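Alp7A (Bacillus subtilis, PDB 5EC0) is an ADP-binding actin-like protein of the bacterial cytoskeleton that probably forms filaments to segregate plasmid DNA. Local coordinates at residues A[199-211]-A[218-230]. Sequence-based numbering, arbitrary orientation.
Sequences YAEQFKNYDVVFC and DDLVLLPAGLKPP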
loop_
_atom_site.group_PDB
_atom_site.type_symbol
_atom_site.label_atom_id
_atom_site.label_comp_id
_atom_site.label_asym_id
_atom_site.label_seq_id
_atom_site.Cartn_x
_atom_site.Cartn_y
_atom_site.Cartn_z
ATOM N N TYR A 199 22.455 -6.794 0.851
ATOM C CA TYR A 199 21.566 -6.651 1.990
ATOM C C TYR A 199 20.809 -7.948 2.362
ATOM O O TYR A 199 20.528 -8.201 3.537
ATOM C CB TYR A 199 20.568 -5.519 1.697
ATOM C CG TYR A 199 19.608 -5.194 2.825
ATOM C CD1 TYR A 199 19.957 -4.292 3.839
ATOM C CD2 TYR A 199 18.355 -5.777 2.872
ATOM C CE1 TYR A 199 19.064 -3.986 4.874
ATOM C CE2 TYR A 199 17.465 -5.480 3.888
ATOM C CZ TYR A 199 17.818 -4.588 4.886
ATOM O OH TYR A 199 16.902 -4.318 5.882
ATOM N N ALA A 200 20.475 -8.768 1.368
ATOM C CA ALA A 200 19.721 -9.992 1.640
ATOM C C ALA A 200 20.587 -11.108 2.224
ATOM O O ALA A 200 20.056 -12.139 2.660
ATOM C CB ALA A 200 19.033 -10.483 0.367
ATOM N N GLU A 201 21.908 -10.911 2.237
ATOM C CA GLU A 201 22.834 -11.966 2.665
ATOM C C GLU A 201 22.727 -12.252 4.148
ATOM O O GLU A 201 23.060 -13.351 4.592
ATOM C CB GLU A 201 24.290 -11.614 2.326
ATOM C CG GLU A 201 24.585 -11.536 0.827
ATOM C CD GLU A 201 24.476 -12.888 0.130
ATOM O OE1 GLU A 201 25.001 -13.889 0.670
ATOM O OE2 GLU A 201 23.863 -12.944 -0.959
ATOM N N GLN A 202 22.266 -11.267 4.918
ATOM C CA GLN A 202 22.138 -11.442 6.361
ATOM C C GLN A 202 21.010 -12.428 6.675
ATOM O O GLN A 202 20.923 -12.933 7.800
ATOM C CB GLN A 202 21.887 -10.100 7.058
ATOM C CG GLN A 202 20.557 -9.417 6.662
ATOM C CD GLN A 202 20.464 -7.996 7.215
ATOM O OE1 GLN A 202 20.510 -7.794 8.429
ATOM N NE2 GLN A 202 20.361 -7.008 6.327
ATOM N N PHE A 203 20.156 -12.698 5.682
ATOM C CA PHE A 203 19.045 -13.642 5.854
ATOM C C PHE A 203 19.314 -14.988 5.157
ATOM O O PHE A 203 18.439 -15.851 5.096
ATOM C CB PHE A 203 17.730 -13.030 5.331
ATOM C CG PHE A 203 17.443 -11.656 5.888
ATOM C CD1 PHE A 203 17.149 -11.486 7.238
ATOM C CD2 PHE A 203 17.478 -10.529 5.062
ATOM C CE1 PHE A 203 16.897 -10.213 7.772
ATOM C CE2 PHE A 203 17.208 -9.258 5.575
ATOM C CZ PHE A 203 16.920 -9.102 6.934
ATOM N N LYS A 204 20.523 -15.156 4.633
ATOM C CA LYS A 204 20.907 -16.392 3.943
ATOM C C LYS A 204 20.730 -17.640 4.811
ATOM O O LYS A 204 20.306 -18.681 4.323
ATOM C CB LYS A 204 22.364 -16.293 3.469
ATOM C CG LYS A 204 22.903 -17.537 2.775
ATOM C CD LYS A 204 24.237 -17.263 2.075
ATOM C CE LYS A 204 24.029 -16.904 0.601
ATOM N NZ LYS A 204 25.311 -16.710 -0.142
ATOM N N ASN A 205 21.046 -17.529 6.098
ATOM C CA ASN A 205 20.991 -18.686 6.985
ATOM C C ASN A 205 19.981 -18.586 8.117
ATOM O O ASN A 205 20.147 -19.230 9.138
ATOM C CB ASN A 205 22.369 -18.939 7.604
ATOM C CG ASN A 205 23.442 -19.124 6.569
ATOM O OD1 ASN A 205 23.288 -19.908 5.631
ATOM N ND2 ASN A 205 24.530 -18.385 6.716
ATOM N N TYR A 206 18.942 -17.779 7.967
ATOM C CA TYR A 206 17.966 -17.677 9.039
ATOM C C TYR A 206 16.568 -17.708 8.447
ATOM O O TYR A 206 16.296 -17.056 7.431
ATOM C CB TYR A 206 18.188 -16.397 9.867
ATOM C CG TYR A 206 19.552 -16.296 10.538
ATOM C CD1 TYR A 206 20.655 -15.802 9.850
ATOM C CD2 TYR A 206 19.733 -16.685 11.863
ATOM C CE1 TYR A 206 21.908 -15.718 10.457
ATOM C CE2 TYR A 206 20.974 -16.603 12.474
ATOM C CZ TYR A 206 22.056 -16.111 11.770
ATOM O OH TYR A 206 23.290 -16.018 12.383
ATOM N N ASP A 207 15.684 -18.493 9.051
ATOM C CA ASP A 207 14.271 -18.329 8.752
ATOM C C ASP A 207 13.899 -16.904 9.185
ATOM O O ASP A 207 14.416 -16.398 10.182
ATOM C CB ASP A 207 13.412 -19.366 9.470
ATOM C CG ASP A 207 13.706 -20.793 9.022
ATOM O OD1 ASP A 207 14.264 -21.008 7.919
ATOM O OD2 ASP A 207 13.358 -21.712 9.789
ATOM N N VAL A 208 13.022 -16.259 8.433
ATOM C CA VAL A 208 12.675 -14.883 8.704
ATOM C C VAL A 208 11.173 -14.715 8.837
ATOM O O VAL A 208 10.406 -15.184 7.982
ATOM C CB VAL A 208 13.209 -13.949 7.587
ATOM C CG1 VAL A 208 12.608 -12.551 7.701
ATOM C CG2 VAL A 208 14.724 -13.879 7.661
ATOM N N VAL A 209 10.752 -14.042 9.907
ATOM C CA VAL A 209 9.360 -13.642 10.024
ATOM C C VAL A 209 9.133 -12.238 9.437
ATOM O O VAL A 209 9.536 -11.214 10.024
ATOM C CB VAL A 209 8.882 -13.688 11.486
ATOM C CG1 VAL A 209 7.423 -13.257 11.586
ATOM C CG2 VAL A 209 9.058 -15.091 12.041
ATOM N N PHE A 210 8.495 -12.201 8.267
ATOM C CA PHE A 210 8.130 -10.929 7.630
ATOM C C PHE A 210 6.925 -10.340 8.318
ATOM O O PHE A 210 5.877 -10.977 8.346
ATOM C CB PHE A 210 7.816 -11.123 6.156
ATOM C CG PHE A 210 8.916 -10.711 5.231
ATOM C CD1 PHE A 210 10.241 -10.946 5.550
ATOM C CD2 PHE A 210 8.617 -10.106 4.019
ATOM C CE1 PHE A 210 11.265 -10.573 4.680
ATOM C CE2 PHE A 210 9.624 -9.714 3.151
ATOM C CZ PHE A 210 10.956 -9.955 3.480
ATOM N N CYS A 211 7.067 -9.136 8.875
ATOM C CA CYS A 211 5.964 -8.497 9.599
ATOM C C CYS A 211 5.456 -7.238 8.902
ATOM O O CYS A 211 6.030 -6.154 9.048
ATOM C CB CYS A 211 6.391 -8.152 11.016
ATOM S SG CYS A 211 7.038 -9.561 11.905
ATOM N N ASP A 218 -2.220 -6.591 10.716
ATOM C CA ASP A 218 -0.814 -6.962 10.820
ATOM C C ASP A 218 -0.614 -8.367 10.255
ATOM O O ASP A 218 -1.115 -9.340 10.809
ATOM C CB ASP A 218 -0.346 -6.872 12.271
ATOM C CG ASP A 218 -0.458 -5.465 12.815
ATOM O OD1 ASP A 218 0.249 -4.571 12.304
ATOM O OD2 ASP A 218 -1.266 -5.241 13.740
ATOM N N ASP A 219 0.103 -8.459 9.141
ATOM C CA ASP A 219 0.233 -9.724 8.417
ATOM C C ASP A 219 1.654 -10.271 8.491
ATOM O O ASP A 219 2.627 -9.547 8.260
ATOM C CB ASP A 219 -0.185 -9.547 6.957
ATOM C CG ASP A 219 -1.490 -8.772 6.811
ATOM O OD1 ASP A 219 -2.565 -9.394 6.898
ATOM O OD2 ASP A 219 -1.435 -7.539 6.622
ATOM N N LEU A 220 1.770 -11.552 8.816
ATOM C CA LEU A 220 3.081 -12.155 8.997
ATOM C C LEU A 220 3.281 -13.347 8.077
ATOM O O LEU A 220 2.375 -14.173 7.898
ATOM C CB LEU A 220 3.274 -12.574 10.457
ATOM C CG LEU A 220 3.151 -11.449 11.494
ATOM C CD1 LEU A 220 1.758 -11.402 12.081
ATOM C CD2 LEU A 220 4.174 -11.634 12.596
ATOM N N VAL A 221 4.471 -13.423 7.486
ATOM C CA VAL A 221 4.837 -14.539 6.620
ATOM C C VAL A 221 6.127 -15.205 7.106
ATOM O O VAL A 221 7.106 -14.522 7.399
ATOM C CB VAL A 221 5.036 -14.084 5.174
ATOM C CG1 VAL A 221 4.996 -15.287 4.245
ATOM C CG2 VAL A 221 3.968 -13.082 4.794
ATOM N N LEU A 222 6.137 -16.530 7.197
ATOM C CA LEU A 222 7.355 -17.231 7.615
ATOM C C LEU A 222 8.148 -17.672 6.380
ATOM O O LEU A 222 7.703 -18.536 5.621
ATOM C CB LEU A 222 7.017 -18.419 8.522
ATOM C CG LEU A 222 8.178 -19.215 9.141
ATOM C CD1 LEU A 222 9.062 -18.285 9.951
ATOM C CD2 LEU A 222 7.658 -20.358 10.023
ATOM N N LEU A 223 9.303 -17.042 6.160
ATOM C CA LEU A 223 10.157 -17.367 5.017
ATOM C C LEU A 223 11.348 -18.217 5.438
ATOM O O LEU A 223 12.178 -17.777 6.235
ATOM C CB LEU A 223 10.662 -16.098 4.323
ATOM C CG LEU A 223 9.614 -15.038 3.954
ATOM C CD1 LEU A 223 10.267 -13.842 3.297
ATOM C CD2 LEU A 223 8.539 -15.597 3.055
ATOM N N PRO A 224 11.443 -19.433 4.886
ATOM C CA PRO A 224 12.589 -20.308 5.145
ATOM C C PRO A 224 13.888 -19.655 4.685
ATOM O O PRO A 224 13.863 -18.845 3.754
ATOM C CB PRO A 224 12.276 -21.565 4.316
ATOM C CG PRO A 224 10.801 -21.517 4.079
ATOM C CD PRO A 224 10.467 -20.052 3.977
ATOM N N ALA A 225 14.985 -20.019 5.344
ATOM C CA ALA A 225 16.321 -19.464 5.129
ATOM C C ALA A 225 16.627 -19.079 3.680
ATOM O O ALA A 225 16.431 -19.865 2.768
ATOM C CB ALA A 225 17.375 -20.476 5.633
ATOM N N GLY A 226 17.122 -17.862 3.476
ATOM C CA GLY A 226 17.370 -17.377 2.127
ATOM C C GLY A 226 16.163 -16.701 1.477
ATOM O O GLY A 226 16.114 -16.558 0.261
ATOM N N LEU A 227 15.196 -16.292 2.291
ATOM C CA LEU A 227 14.006 -15.585 1.806
ATOM C C LEU A 227 13.288 -16.374 0.703
ATOM O O LEU A 227 12.861 -15.816 -0.315
ATOM C CB LEU A 227 14.380 -14.180 1.312
ATOM C CG LEU A 227 15.148 -13.327 2.335
ATOM C CD1 LEU A 227 15.587 -11.999 1.739
ATOM C CD2 LEU A 227 14.334 -13.100 3.620
ATOM N N LYS A 228 13.153 -17.676 0.938
ATOM C CA LYS A 228 12.547 -18.606 -0.006
ATOM C C LYS A 228 11.035 -18.583 0.166
ATOM O O LYS A 228 10.545 -18.029 1.146
ATOM C CB LYS A 228 13.123 -20.020 0.211
ATOM C CG LYS A 228 14.588 -20.133 -0.198
ATOM C CD LYS A 228 15.219 -21.448 0.209
ATOM C CE LYS A 228 16.685 -21.502 -0.216
ATOM N NZ LYS A 228 16.837 -21.133 -1.656
ATOM N N PRO A 229 10.283 -19.166 -0.790
ATOM C CA PRO A 229 8.826 -19.100 -0.639
ATOM C C PRO A 229 8.346 -19.820 0.623
ATOM O O PRO A 229 8.991 -20.764 1.077
ATOM C CB PRO A 229 8.303 -19.805 -1.902
ATOM C CG PRO A 229 9.424 -19.787 -2.865
ATOM C CD PRO A 229 10.677 -19.838 -2.044
ATOM N N PRO A 230 7.222 -19.367 1.191
ATOM C CA PRO A 230 6.619 -20.028 2.355
ATOM C C PRO A 230 6.364 -21.493 2.050
ATOM O O PRO A 230 6.059 -21.812 0.905
ATOM C CB PRO A 230 5.305 -19.266 2.558
ATOM C CG PRO A 230 5.544 -17.931 1.904
ATOM C CD PRO A 230 6.446 -18.196 0.747
HETATM O O HOH W 1 14.732 -16.343 4.991
#
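Leu-223 sets its CD1 methyl over one face of the Phe-210 ring, 3.7 Å from the centroid and 13° off the ring normal, a CH-pi contact made with the middle of the ring. Leu-227 reaches the same ring through CD2, which lies 4.1 Å from CE1 of Phe-210; CD2 also packs on CB of Phe-203 and CG2 of Val-208, while CD1 of Leu-227 meets CB of Ala-200. With CG anti to the carbonyl carbon (chi1 -54°), Leu-227 turns its branched end toward Phe-203 and Ala-200 in the segment leading into the strand. Helix 185-189 covers this face, with Arg-185 on Phe-210 and Ile-188 on Leu-227. The two strands form an antiparallel beta hairpin in the actin-like fold, and the turn between them carries Gly-215 and Gly-216 of the ADP site. Val-208 and Phe-210 form hydrogen-bonded pairs with Leu-223 and Val-221; the straightest bond runs from Leu-223 N to Val-208 O, 2.8 Å at 170°. On the other face, Leu-220 CD2 touches both SG of Cys-211, at 3.6 Å, and CG1 of Val-209, and helix 292-313 packs there through Ala-310. Next to the Val-208/Leu-223 pair, OD1 of Asp-207 accepts Ala-225 N at 2.9 Å through the anti lone pair, while OD2 forms a salt bridge with Lys-320. Replacing Asp-207 by alanine removes both carboxylate oxygens and is likely to leave Lys-320 without this salt-bridge mate and Ala-225 N without this acceptor. A water bridges the diverging chains, accepting from Leu-227 N at 2.7 Å; Tyr-206 O and Leu-223 O both lie within its donating reach, among more acceptors than it has protons. Farther out, Gly-226 N gives its hydrogen to Phe-203 O, the donor tilted out of the carbonyl plane.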